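Local coordinates for protein rhamnonate dehydratase (Gibberella zeae PH-1, PDB 3FXG) that probably catalyses the magnesium-dependent dehydration of L-rhamnonate to its 2-keto-3-deoxy acid, as a member of the enolase superfamily, at residues F67-I71 and V135-L140; I156-E162 and Q335-T341; V186-F190 and N202-L206; V221-M225 and G274-Y278; V287-D293 and L314-V320. All coordinates share one frame. Numbering follows the deposited sequence.

In the fold
Contact 4 (221-225 with 274-278) holds two of the three carboxylates that bind magnesium, at the C-terminal ends of the barrel strands. Contact 3 joins it directly: strands 184-187 and 219-222 are neighbours, with Val-186 O 2.8 Å from Asp-222 N and Leu-188 N 2.9 Å from Asp-222 O. Contact 5 lies farther along the barrel, its centre about 17 Å from that of contact 4, and touches contact 2 where Asn-340 ND2 comes within 3.1 Å of Val-320 O; both also meet the second subunit. Contact 1 belongs to the N-terminal domain, its centre about 24 Å from that of contact 4 and about 37 Å from that of contact 3.

Contact 1. Residues F67-I71 and V135-L140; sequences FLVEI and VIDLAL
Strand 67-71 packs obliquely on helix 135-140 with both axes running broadly the same way, 8.1 Å apart at closest approach and crossing at -43°. The strand is extended, with phi near -120° to -143° and psi from 117° to 162°; the helix is regular, Ala-139 N donating to Val-135 O at 3.0 Å. CA atoms pair Val-69 with Ile-136 and Ile-71 with Ala-139, each at 6.5 Å. Ile-71 buries the largest area here. In the mt rotamer it sends CD1 into the helix, 3.6 Å from Ala-139 CB, 3.8 Å from Leu-140 CD2 and 4.2 Å from Ile-136 CG2. Val-135, chi1 t, plays the matching part from the helix: its CG1 lies 3.7 Å from Val-69 CG2, and its CG2 3.5 Å from CZ of Phe-67, whose p rotamer swings the ring toward the helix. Between these two, Val-69 (t) points at the helix and places CG1 4.2 Å from Ala-139 CB, the small alanine letting the backbones come close. Leu-68 and Glu-70 point away, and Glu-70 forms a salt bridge with Arg-15. No hydrogen bond crosses the interface. Phe-67 and Ile-136 also touch helix 86-101. A helix laid on one face of an antiparallel sheet in this way is characteristic of the N-terminal capping domain of the enolase superfamily.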
# COMPACT_ATOMS: atom_id res chain seq x y z
N PHE A 67 2.63 8.09 45.74
CA PHE A 67 2.34 9.44 46.22
C PHE A 67 0.83 9.65 46.22
O PHE A 67 0.09 8.89 45.60
CB PHE A 67 3.07 10.51 45.38
CG PHE A 67 2.44 10.80 44.03
CD1 PHE A 67 1.81 12.02 43.80
CD2 PHE A 67 2.52 9.88 42.99
CE1 PHE A 67 1.29 12.34 42.53
CE2 PHE A 67 2.00 10.18 41.72
CZ PHE A 67 1.39 11.41 41.50
N LEU A 68 0.38 10.66 46.96
CA LEU A 68 -1.04 10.97 47.07
C LEU A 68 -1.27 12.44 46.78
O LEU A 68 -0.50 13.30 47.20
CB LEU A 68 -1.55 10.65 48.48
CG LEU A 68 -3.00 11.02 48.77
CD1 LEU A 68 -3.92 9.90 48.29
CD2 LEU A 68 -3.20 11.22 50.27
N VAL A 69 -2.35 12.73 46.07
CA VAL A 69 -2.70 14.10 45.76
C VAL A 69 -4.06 14.42 46.35
O VAL A 69 -5.00 13.63 46.25
CB VAL A 69 -2.76 14.33 44.23
CG1 VAL A 69 -3.36 15.69 43.92
CG2 VAL A 69 -1.36 14.23 43.64
N GLU A 70 -4.17 15.58 46.99
CA GLU A 70 -5.44 16.02 47.56
C GLU A 70 -5.80 17.35 46.93
O GLU A 70 -4.96 18.25 46.84
CB GLU A 70 -5.35 16.21 49.08
CG GLU A 70 -5.01 14.96 49.89
CD GLU A 70 -5.17 15.19 51.39
OE1 GLU A 70 -4.68 16.23 51.88
OE2 GLU A 70 -5.76 14.34 52.08
N ILE A 71 -7.04 17.48 46.46
CA ILE A 71 -7.49 18.73 45.87
C ILE A 71 -8.69 19.19 46.68
O ILE A 71 -9.70 18.50 46.75
CB ILE A 71 -7.89 18.54 44.39
CG1 ILE A 71 -6.67 18.06 43.59
CG2 ILE A 71 -8.42 19.86 43.82
CD1 ILE A 71 -6.98 17.75 42.13
N VAL A 135 -2.81 11.23 38.10
CA VAL A 135 -3.26 11.25 39.49
C VAL A 135 -4.02 12.52 39.82
O VAL A 135 -4.99 12.50 40.58
CB VAL A 135 -2.06 11.08 40.45
CG1 VAL A 135 -2.53 11.13 41.89
CG2 VAL A 135 -1.37 9.74 40.17
N ILE A 136 -3.59 13.64 39.25
CA ILE A 136 -4.27 14.91 39.50
C ILE A 136 -5.68 14.84 38.91
O ILE A 136 -6.65 15.27 39.53
CB ILE A 136 -3.50 16.09 38.86
CG1 ILE A 136 -2.19 16.32 39.62
CG2 ILE A 136 -4.37 17.35 38.87
CD1 ILE A 136 -1.27 17.35 38.97
N ASP A 137 -5.78 14.30 37.70
CA ASP A 137 -7.07 14.16 37.02
C ASP A 137 -8.00 13.27 37.83
O ASP A 137 -9.17 13.59 38.00
CB ASP A 137 -6.88 13.56 35.62
CG ASP A 137 -8.18 13.48 34.84
OD1 ASP A 137 -8.72 14.54 34.46
OD2 ASP A 137 -8.66 12.35 34.60
N LEU A 138 -7.48 12.15 38.33
CA LEU A 138 -8.28 11.23 39.13
C LEU A 138 -8.76 11.91 40.41
O LEU A 138 -9.89 11.70 40.85
CB LEU A 138 -7.47 9.97 39.46
CG LEU A 138 -7.21 9.03 38.28
CD1 LEU A 138 -6.25 7.91 38.68
CD2 LEU A 138 -8.53 8.44 37.80
N ALA A 139 -7.91 12.75 41.01
CA ALA A 139 -8.30 13.47 42.22
C ALA A 139 -9.42 14.44 41.87
O ALA A 139 -10.32 14.68 42.68
CB ALA A 139 -7.10 14.23 42.79
N LEU A 140 -9.37 15.00 40.67
CA LEU A 140 -10.41 15.92 40.22
C LEU A 140 -11.73 15.17 40.11
O LEU A 140 -12.77 15.67 40.55
CB LEU A 140 -10.04 16.55 38.87
CG LEU A 140 -9.02 17.68 38.88
CD1 LEU A 140 -8.67 18.07 37.45
CD2 LEU A 140 -9.58 18.88 39.64

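Contact 2. Residues I156-E162 and Q335-T341; sequences IGGATKE and QISQPNT
Two irregular loops meet here, their CA atoms closest at Ala-159 and Ser-337 (4.6 Å). Gln-335 is still helical, and its carbonyl O receives both Lys-161 NZ (2.7 Å) and Thr-341 OG1 (2.7 Å). Ile-336 O accepts from Thr-160 N at 2.8 Å and lies 3.4 Å from Ala-159 CA in a CA-H...O contact; its side chain (tp) sets CD1 3.4 Å from Lys-161 CG. Ser-337 (p) has OG 3.4 Å from Ile-156 CD1 and hydrogen-bonded to Phe-334 O. Next, Gln-338 O takes a hydrogen bond from water 1 at 2.7 Å, and that water accepts from Lys-161 NZ (2.8 Å) and Thr-341 N (3.2 Å). At Thr-341, O receives a weak bond from Lys-161 NZ (3.1 Å). At Gly-157 (128/-11) and Gly-158 (82/-157) a CB would jam against the preceding carbonyl O. The second subunit adds Asn-108 to Ala-159 N and Asn-110 to Ser-337 O. The contact thus joins the lead-in to barrel strand 163-169 with the turn between helix 329-335 and strand 344-347, its parallel neighbour, beside helix 305-316.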
# COMPACT_ATOMS: atom_id res chain seq x y z
N ILE A 156 -19.82 9.32 34.18
CA ILE A 156 -19.16 9.11 32.90
C ILE A 156 -19.85 8.12 31.95
O ILE A 156 -19.18 7.47 31.15
CB ILE A 156 -17.71 8.65 33.11
CG1 ILE A 156 -17.67 7.36 33.92
CG2 ILE A 156 -16.92 9.74 33.83
CD1 ILE A 156 -16.28 6.78 34.10
N GLY A 157 -21.17 8.02 32.04
CA GLY A 157 -21.87 7.13 31.14
C GLY A 157 -22.80 6.15 31.82
O GLY A 157 -23.59 5.49 31.15
N GLY A 158 -22.70 6.06 33.14
CA GLY A 158 -23.55 5.15 33.88
C GLY A 158 -23.04 3.72 33.88
O GLY A 158 -21.85 3.47 33.68
N ALA A 159 -23.94 2.78 34.11
CA ALA A 159 -23.55 1.37 34.13
C ALA A 159 -24.00 0.66 32.87
O ALA A 159 -25.19 0.60 32.56
CB ALA A 159 -24.16 0.69 35.36
N THR A 160 -23.03 0.12 32.13
CA THR A 160 -23.34 -0.62 30.91
C THR A 160 -23.50 -2.09 31.29
O THR A 160 -23.85 -2.93 30.46
CB THR A 160 -22.24 -0.46 29.84
OG1 THR A 160 -20.96 -0.77 30.41
CG2 THR A 160 -22.23 0.97 29.32
N LYS A 161 -23.21 -2.39 32.55
CA LYS A 161 -23.34 -3.73 33.10
C LYS A 161 -23.49 -3.59 34.61
O LYS A 161 -23.00 -2.62 35.20
CB LYS A 161 -22.13 -4.60 32.75
CG LYS A 161 -20.79 -3.96 33.06
CD LYS A 161 -19.66 -4.81 32.49
CE LYS A 161 -18.49 -3.94 32.08
NZ LYS A 161 -18.91 -2.89 31.11
N GLU A 162 -24.16 -4.54 35.24
CA GLU A 162 -24.36 -4.47 36.68
C GLU A 162 -23.32 -5.28 37.44
O GLU A 162 -23.22 -5.19 38.66
CB GLU A 162 -25.77 -4.95 37.03
CG GLU A 162 -26.87 -4.07 36.44
CD GLU A 162 -26.83 -2.65 36.99
OE1 GLU A 162 -27.00 -1.70 36.19
OE2 GLU A 162 -26.65 -2.48 38.21
N GLN A 335 -14.45 0.65 33.71
CA GLN A 335 -14.90 -0.60 33.08
C GLN A 335 -16.39 -0.85 33.13
O GLN A 335 -16.97 -1.41 32.21
CB GLN A 335 -14.19 -1.81 33.72
CG GLN A 335 -12.74 -1.98 33.33
CD GLN A 335 -12.50 -1.78 31.85
OE1 GLN A 335 -12.52 -0.65 31.36
NE2 GLN A 335 -12.30 -2.87 31.12
N ILE A 336 -17.03 -0.44 34.22
CA ILE A 336 -18.46 -0.66 34.39
C ILE A 336 -19.32 0.29 33.56
O ILE A 336 -20.51 0.06 33.39
CB ILE A 336 -18.85 -0.51 35.88
CG1 ILE A 336 -20.15 -1.26 36.18
CG2 ILE A 336 -19.01 0.96 36.23
CD1 ILE A 336 -19.99 -2.76 36.13
N SER A 337 -18.71 1.34 33.01
CA SER A 337 -19.46 2.36 32.28
C SER A 337 -19.36 2.48 30.76
O SER A 337 -20.14 3.23 30.16
CB SER A 337 -19.12 3.72 32.87
OG SER A 337 -17.76 4.03 32.65
N GLN A 338 -18.44 1.77 30.13
CA GLN A 338 -18.28 1.90 28.69
C GLN A 338 -18.84 0.74 27.87
O GLN A 338 -19.11 -0.34 28.40
CB GLN A 338 -16.79 2.09 28.35
CG GLN A 338 -16.13 3.22 29.13
CD GLN A 338 -16.73 4.59 28.82
OE1 GLN A 338 -17.30 5.24 29.69
NE2 GLN A 338 -16.61 5.02 27.57
N PRO A 339 -19.06 0.96 26.57
CA PRO A 339 -19.60 -0.10 25.72
C PRO A 339 -18.57 -1.16 25.34
O PRO A 339 -18.93 -2.30 25.03
CB PRO A 339 -20.13 0.66 24.51
CG PRO A 339 -19.18 1.81 24.41
CD PRO A 339 -19.05 2.25 25.85
N ASN A 340 -17.29 -0.79 25.36
CA ASN A 340 -16.22 -1.71 24.97
C ASN A 340 -15.20 -2.03 26.06
O ASN A 340 -14.00 -2.09 25.81
CB ASN A 340 -15.49 -1.14 23.74
CG ASN A 340 -14.83 0.19 24.03
OD1 ASN A 340 -15.36 1.02 24.78
ND2 ASN A 340 -13.67 0.42 23.42
N THR A 341 -15.69 -2.26 27.28
CA THR A 341 -14.83 -2.59 28.42
C THR A 341 -15.46 -3.82 29.07
O THR A 341 -16.11 -3.71 30.11
CB THR A 341 -14.77 -1.40 29.40
OG1 THR A 341 -16.11 -0.93 29.67
CG2 THR A 341 -13.96 -0.26 28.81
O HOH W 1 -18.59 -2.96 28.33

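Contact 3. Residues V186-F190 and N202-L206; sequences VPLPF and NVEFL
As strand 186-187 ends, the chain runs through Leu-188, Pro-189 and Phe-190 along the side of helix 202-206, with CA atoms nearest at Phe-190 and Asn-202 (6.3 Å). Asn-202, chi1 -86° and chi2 -32°, spans the gap with its carboxamide: OD1 accepts from Phe-190 N at 3.0 Å, while ND2 donates to Phe-190 O at 2.9 Å with a nearly straight geometry of 175°. Both backbone polar groups of one loop residue are thereby held by a single side chain. Phe-190 itself is m, with ring atom CD2 3.6 Å from Asn-202 OD1. One helical turn on, Phe-205 takes chi1 t and chi2 76°, which turns one face of its ring to Pro-189; the C-gamma-endo proline puts CD 3.9 Å from the centroid of the Phe-205 ring, 28° off the normal, a CH-pi contact. The same ring brings CE2 to 4.0 Å from Val-186 CG2. Val-186 (m) directs CG2 also at CD2 of Leu-206 (mt), 3.8 Å away, and Leu-188 (tp) brings CD1 to 3.4 Å from Asn-202 OD1. The segments belong to the first two elements of the beta-alpha-beta unit 184-187, 195-213, 219-222, a repeat of the TIM-barrel-like domain. Leu-188 and Leu-206 also touch Val-221 of the adjacent strand, and helix 229-238 packs against Leu-188 and Asn-202.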
# COMPACT_ATOMS: atom_id res chain seq x y z
N VAL A 186 -0.51 -15.64 33.88
CA VAL A 186 0.76 -15.93 34.53
C VAL A 186 1.94 -15.17 33.90
O VAL A 186 1.91 -14.84 32.72
CB VAL A 186 1.06 -17.45 34.50
CG1 VAL A 186 -0.04 -18.21 35.24
CG2 VAL A 186 1.16 -17.93 33.07
N PRO A 187 2.97 -14.88 34.70
CA PRO A 187 4.13 -14.16 34.17
C PRO A 187 5.14 -15.12 33.53
O PRO A 187 5.49 -16.15 34.12
CB PRO A 187 4.69 -13.45 35.40
CG PRO A 187 4.40 -14.43 36.50
CD PRO A 187 3.01 -14.94 36.17
N LEU A 188 5.59 -14.79 32.32
CA LEU A 188 6.57 -15.61 31.60
C LEU A 188 7.87 -15.50 32.38
O LEU A 188 8.36 -14.40 32.64
CB LEU A 188 6.76 -15.08 30.18
CG LEU A 188 7.59 -15.95 29.25
CD1 LEU A 188 6.78 -17.17 28.84
CD2 LEU A 188 7.99 -15.15 28.02
N PRO A 189 8.46 -16.64 32.76
CA PRO A 189 9.71 -16.67 33.53
C PRO A 189 11.05 -16.33 32.87
O PRO A 189 11.89 -15.69 33.50
CB PRO A 189 9.71 -18.08 34.11
CG PRO A 189 9.08 -18.88 33.02
CD PRO A 189 7.91 -18.00 32.60
N PHE A 190 11.26 -16.73 31.62
CA PHE A 190 12.55 -16.47 30.98
C PHE A 190 12.53 -15.62 29.72
O PHE A 190 11.61 -15.71 28.91
CB PHE A 190 13.24 -17.81 30.73
CG PHE A 190 13.22 -18.71 31.94
CD1 PHE A 190 14.02 -18.42 33.04
CD2 PHE A 190 12.35 -19.79 32.01
CE1 PHE A 190 13.94 -19.19 34.20
CE2 PHE A 190 12.26 -20.56 33.16
CZ PHE A 190 13.06 -20.26 34.26
N ASN A 202 10.21 -22.14 29.34
CA ASN A 202 8.99 -21.34 29.28
C ASN A 202 7.82 -22.23 28.87
O ASN A 202 6.74 -22.15 29.45
CB ASN A 202 9.13 -20.20 28.27
CG ASN A 202 9.77 -18.96 28.86
OD1 ASN A 202 9.61 -18.67 30.04
ND2 ASN A 202 10.49 -18.21 28.03
N VAL A 203 8.04 -23.07 27.87
CA VAL A 203 7.00 -23.96 27.38
C VAL A 203 6.56 -24.93 28.48
O VAL A 203 5.36 -25.13 28.69
CB VAL A 203 7.48 -24.77 26.15
CG1 VAL A 203 6.41 -25.78 25.74
CG2 VAL A 203 7.79 -23.82 25.00
N GLU A 204 7.53 -25.52 29.16
CA GLU A 204 7.25 -26.47 30.24
C GLU A 204 6.47 -25.79 31.36
O GLU A 204 5.57 -26.39 31.95
CB GLU A 204 8.56 -27.05 30.79
CG GLU A 204 8.40 -27.98 31.99
CD GLU A 204 7.32 -29.04 31.78
OE1 GLU A 204 7.14 -29.50 30.63
OE2 GLU A 204 6.67 -29.42 32.78
N PHE A 205 6.83 -24.55 31.64
CA PHE A 205 6.18 -23.74 32.67
C PHE A 205 4.69 -23.58 32.37
O PHE A 205 3.84 -23.80 33.25
CB PHE A 205 6.84 -22.37 32.73
CG PHE A 205 6.16 -21.39 33.64
CD1 PHE A 205 6.30 -21.48 35.02
CD2 PHE A 205 5.39 -20.36 33.11
CE1 PHE A 205 5.69 -20.55 35.86
CE2 PHE A 205 4.78 -19.42 33.94
CZ PHE A 205 4.93 -19.51 35.32
N LEU A 206 4.39 -23.20 31.14
CA LEU A 206 3.01 -23.00 30.71
C LEU A 206 2.26 -24.32 30.63
O LEU A 206 1.07 -24.39 30.94
CB LEU A 206 2.98 -22.27 29.36
CG LEU A 206 3.56 -20.85 29.38
CD1 LEU A 206 3.53 -20.26 27.97
CD2 LEU A 206 2.75 -19.98 30.34

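Contact 4. Residues V221-M225 and G274-Y278; sequences VDCYM and GEHEY. With MG (magnesium ion), chain I.
The magnesium site of this enolase-superfamily barrel is built here, from the end of strand 219-222 and the loop after strand 270-273. Asp-222 OD2 and Glu-275 OE2 each bind the ion at 2.2 Å, joined by Glu-248, water 2 (2.3 Å) and water 4 (2.5 Å). Asp-222 OD1 takes a hydrogen bond from water 2 (2.7 Å) and from Tyr-224 N (2.9 Å), the latter an Asx turn. Gly-274 to Glu-277 form a type I turn that aims Glu-275 (chi1 p) and His-276 (m) at the other segment, where CA atoms of Met-225 and His-276 lie 8.8 Å apart. Selenomethionine Met-225 covers one face of the His-276 imidazole, CE 3.5 Å and SE 3.9 Å from the ring centroid. Water 3 bridges Tyr-224 OH (2.8 Å) and His-276 NE2 (2.9 Å), while His-276 ND1 is hydrogen-bonded to Glu-249. Phe-122 of the third subunit packs on Tyr-224 and His-276. Three carboxylates on one divalent ion fit the family's chemistry, in which the metal stabilises an enolate intermediate, probably so here.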
# COMPACT_ATOMS: atom_id res chain seq x y z
N VAL A 221 -0.80 -15.15 29.15
CA VAL A 221 0.61 -15.05 29.50
C VAL A 221 1.13 -13.62 29.42
O VAL A 221 1.04 -12.98 28.37
CB VAL A 221 1.47 -15.94 28.57
CG1 VAL A 221 2.93 -15.89 29.00
CG2 VAL A 221 0.95 -17.38 28.61
N ASP A 222 1.66 -13.12 30.53
CA ASP A 222 2.19 -11.76 30.58
C ASP A 222 3.69 -11.83 30.31
O ASP A 222 4.41 -12.57 30.97
CB ASP A 222 1.94 -11.13 31.94
CG ASP A 222 2.20 -9.63 31.94
OD1 ASP A 222 3.36 -9.23 31.71
OD2 ASP A 222 1.25 -8.87 32.18
N CYS A 223 4.16 -11.03 29.35
CA CYS A 223 5.57 -11.04 28.98
C CYS A 223 6.35 -9.78 29.38
O CYS A 223 7.53 -9.65 29.06
CB CYS A 223 5.69 -11.29 27.47
SG CYS A 223 4.93 -12.85 26.93
N TYR A 224 5.68 -8.87 30.08
CA TYR A 224 6.29 -7.62 30.56
C TYR A 224 7.32 -6.99 29.61
O TYR A 224 8.48 -6.82 29.97
CB TYR A 224 6.92 -7.87 31.94
CG TYR A 224 7.22 -6.61 32.74
CD1 TYR A 224 6.18 -5.77 33.16
CD2 TYR A 224 8.53 -6.26 33.06
CE1 TYR A 224 6.45 -4.60 33.88
CE2 TYR A 224 8.81 -5.09 33.78
CZ TYR A 224 7.77 -4.26 34.18
OH TYR A 224 8.05 -3.10 34.86
N MSE A 225 6.86 -6.62 28.41
CA MSE A 225 7.68 -5.99 27.37
C MSE A 225 9.11 -6.53 27.24
O MSE A 225 10.03 -5.81 26.85
CB MSE A 225 7.71 -4.46 27.59
CG MSE A 225 8.27 -3.98 28.93
SE MSE A 225 7.95 -2.08 29.37
CE MSE A 225 8.02 -2.24 31.30
N GLY A 274 -0.16 -2.24 26.00
CA GLY A 274 -0.63 -0.90 26.30
C GLY A 274 -0.43 -0.32 27.69
O GLY A 274 -0.57 0.88 27.86
N GLU A 275 -0.10 -1.14 28.68
CA GLU A 275 0.06 -0.59 30.02
C GLU A 275 1.19 0.43 30.11
O GLU A 275 1.20 1.27 31.01
CB GLU A 275 0.23 -1.70 31.07
CG GLU A 275 1.50 -2.52 30.97
CD GLU A 275 1.43 -3.74 31.88
OE1 GLU A 275 2.33 -3.92 32.73
OE2 GLU A 275 0.46 -4.53 31.73
N HIS A 276 2.12 0.38 29.16
CA HIS A 276 3.21 1.35 29.16
C HIS A 276 3.15 2.31 27.98
O HIS A 276 4.17 2.77 27.48
CB HIS A 276 4.56 0.64 29.23
CG HIS A 276 4.75 -0.15 30.48
ND1 HIS A 276 4.56 -1.51 30.54
CD2 HIS A 276 5.05 0.25 31.74
CE1 HIS A 276 4.75 -1.93 31.79
NE2 HIS A 276 5.04 -0.88 32.53
N GLU A 277 1.93 2.61 27.54
CA GLU A 277 1.70 3.56 26.45
C GLU A 277 0.93 4.73 27.07
O GLU A 277 0.24 4.56 28.08
CB GLU A 277 0.90 2.90 25.32
CG GLU A 277 0.76 3.75 24.07
CD GLU A 277 2.08 4.40 23.65
OE1 GLU A 277 2.46 5.43 24.25
OE2 GLU A 277 2.73 3.86 22.73
N TYR A 278 1.03 5.92 26.47
CA TYR A 278 0.38 7.11 27.03
C TYR A 278 -0.30 8.03 26.02
O TYR A 278 0.11 8.09 24.86
CB TYR A 278 1.43 7.94 27.78
CG TYR A 278 2.39 7.13 28.62
CD1 TYR A 278 2.25 7.03 30.00
CD2 TYR A 278 3.44 6.42 28.02
CE1 TYR A 278 3.12 6.26 30.77
CE2 TYR A 278 4.31 5.65 28.77
CZ TYR A 278 4.15 5.57 30.15
OH TYR A 278 5.01 4.79 30.88
MG MG I . 0.63 -6.74 31.98
O HOH W 2 2.82 -6.58 31.34
O HOH W 3 5.75 -1.61 35.28
O HOH W 4 -0.74 -6.93 34.04

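Contact 5. Residues V287-D293 and L314-V320; sequences VEGRNLD and LAAAYDV
Helix 279-287 runs out through a type II turn, Val-287 to Arg-290 (Arg-290 N to Val-287 O, 2.9 Å), in which Gly-289 has a phi of 90° that suits glycine. Opposite it, in this TIM-barrel-like domain, the helix containing 314-316 ends in a Schellman motif: Val-320 N reaches Ala-315 O at 2.9 Å and Asp-319 N reaches Ala-316 O at 3.2 Å, with Asp-319 at positive phi as the C-prime residue. CA atoms pair Val-287 with Ala-315 (6.4 Å) and Asp-293 with Val-320 (6.5 Å), so the ends of two successive helices, and the loops that follow them, lie side by side. Val-287 (t) fills the space between them, its CG2 3.5 Å from Leu-314 CD2 and its CG1 3.7 Å from Tyr-318 CD2 and 4.4 Å from Val-320 CG2. Val-320, also t, points back and meets Arg-290 CD through CG2 at 3.9 Å. Arg-290 extends past Tyr-318, whose CD1 lies over one face of the guanidinium, 4.3 Å from NE. Its charge is met by Asp-255 of the fourth subunit, and Tyr-318 OH is hydrogen-bonded to Glu-288 of the second subunit, so this edge of the barrel is also an assembly interface. Across the remaining gap, water 5 accepts from Arg-290 NH2 at 3.0 Å and donates to Tyr-318 O at 2.8 Å.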
# COMPACT_ATOMS: atom_id res chain seq x y z
N VAL A 287 -4.45 0.94 17.94
CA VAL A 287 -5.70 0.59 17.28
C VAL A 287 -5.51 0.52 15.76
O VAL A 287 -6.14 -0.30 15.10
CB VAL A 287 -6.82 1.60 17.63
CG1 VAL A 287 -8.08 1.27 16.85
CG2 VAL A 287 -7.10 1.55 19.12
N GLU A 288 -4.64 1.37 15.22
CA GLU A 288 -4.38 1.37 13.78
C GLU A 288 -3.87 0.00 13.35
O GLU A 288 -2.94 -0.54 13.95
CB GLU A 288 -3.33 2.42 13.40
CG GLU A 288 -3.68 3.85 13.77
CD GLU A 288 -2.65 4.85 13.28
OE1 GLU A 288 -1.52 4.45 12.96
OE2 GLU A 288 -2.99 6.06 13.22
N GLY A 289 -4.47 -0.56 12.30
CA GLY A 289 -4.04 -1.86 11.83
C GLY A 289 -4.79 -2.98 12.51
O GLY A 289 -4.83 -4.10 12.01
N ARG A 290 -5.38 -2.68 13.66
CA ARG A 290 -6.15 -3.67 14.41
C ARG A 290 -5.31 -4.95 14.58
O ARG A 290 -5.77 -6.06 14.33
CB ARG A 290 -7.46 -3.96 13.66
CG ARG A 290 -8.55 -4.65 14.47
CD ARG A 290 -9.87 -3.83 14.55
NE ARG A 290 -10.38 -3.41 13.24
CZ ARG A 290 -11.62 -3.64 12.80
NH1 ARG A 290 -12.00 -3.21 11.61
NH2 ARG A 290 -12.48 -4.33 13.54
N ASN A 291 -4.06 -4.77 15.02
CA ASN A 291 -3.15 -5.89 15.25
C ASN A 291 -3.12 -6.31 16.72
O ASN A 291 -2.37 -7.22 17.10
CB ASN A 291 -1.73 -5.54 14.80
CG ASN A 291 -1.61 -5.47 13.30
OD1 ASN A 291 -2.07 -6.36 12.59
ND2 ASN A 291 -0.97 -4.42 12.80
N LEU A 292 -3.91 -5.62 17.54
CA LEU A 292 -3.99 -5.93 18.97
C LEU A 292 -5.45 -6.20 19.31
O LEU A 292 -6.33 -5.39 19.03
CB LEU A 292 -3.45 -4.76 19.80
CG LEU A 292 -1.94 -4.56 19.64
CD1 LEU A 292 -1.55 -3.19 20.15
CD2 LEU A 292 -1.19 -5.66 20.39
N ASP A 293 -5.70 -7.36 19.92
CA ASP A 293 -7.06 -7.76 20.27
C ASP A 293 -7.60 -7.02 21.48
O ASP A 293 -8.82 -6.91 21.66
CB ASP A 293 -7.08 -9.26 20.53
CG ASP A 293 -6.63 -10.04 19.32
OD1 ASP A 293 -7.51 -10.45 18.53
OD2 ASP A 293 -5.41 -10.22 19.15
N LEU A 314 -12.16 5.97 20.88
CA LEU A 314 -11.51 5.69 19.61
C LEU A 314 -11.52 4.18 19.38
O LEU A 314 -11.85 3.71 18.29
CB LEU A 314 -10.07 6.21 19.63
CG LEU A 314 -9.24 5.98 18.35
CD1 LEU A 314 -8.10 6.99 18.31
CD2 LEU A 314 -8.70 4.56 18.31
N ALA A 315 -11.15 3.42 20.41
CA ALA A 315 -11.14 1.96 20.30
C ALA A 315 -12.55 1.44 20.00
O ALA A 315 -12.71 0.48 19.25
CB ALA A 315 -10.63 1.35 21.61
N ALA A 316 -13.55 2.09 20.58
CA ALA A 316 -14.95 1.69 20.39
C ALA A 316 -15.41 1.82 18.93
O ALA A 316 -16.30 1.08 18.50
CB ALA A 316 -15.86 2.52 21.29
N ALA A 317 -14.83 2.75 18.19
CA ALA A 317 -15.19 2.94 16.79
C ALA A 317 -14.71 1.76 15.95
O ALA A 317 -15.14 1.58 14.81
CB ALA A 317 -14.59 4.23 16.26
N TYR A 318 -13.82 0.96 16.53
CA TYR A 318 -13.28 -0.22 15.86
C TYR A 318 -13.58 -1.48 16.66
O TYR A 318 -13.03 -2.55 16.41
CB TYR A 318 -11.77 -0.05 15.66
CG TYR A 318 -11.44 1.02 14.65
CD1 TYR A 318 -11.50 0.75 13.28
CD2 TYR A 318 -11.14 2.32 15.05
CE1 TYR A 318 -11.26 1.75 12.34
CE2 TYR A 318 -10.91 3.33 14.11
CZ TYR A 318 -10.97 3.03 12.76
OH TYR A 318 -10.76 4.03 11.83
N ASP A 319 -14.48 -1.35 17.63
CA ASP A 319 -14.88 -2.46 18.49
C ASP A 319 -13.69 -3.16 19.14
O ASP A 319 -13.71 -4.37 19.35
CB ASP A 319 -15.71 -3.47 17.69
CG ASP A 319 -17.00 -2.88 17.17
OD1 ASP A 319 -17.68 -2.18 17.95
OD2 ASP A 319 -17.33 -3.10 15.98
N VAL A 320 -12.65 -2.39 19.44
CA VAL A 320 -11.48 -2.95 20.09
C VAL A 320 -11.71 -2.79 21.59
O VAL A 320 -11.89 -1.68 22.09
CB VAL A 320 -10.18 -2.20 19.71
CG1 VAL A 320 -9.03 -2.65 20.60
CG2 VAL A 320 -9.84 -2.46 18.25
O HOH W 5 -12.38 -5.26 16.39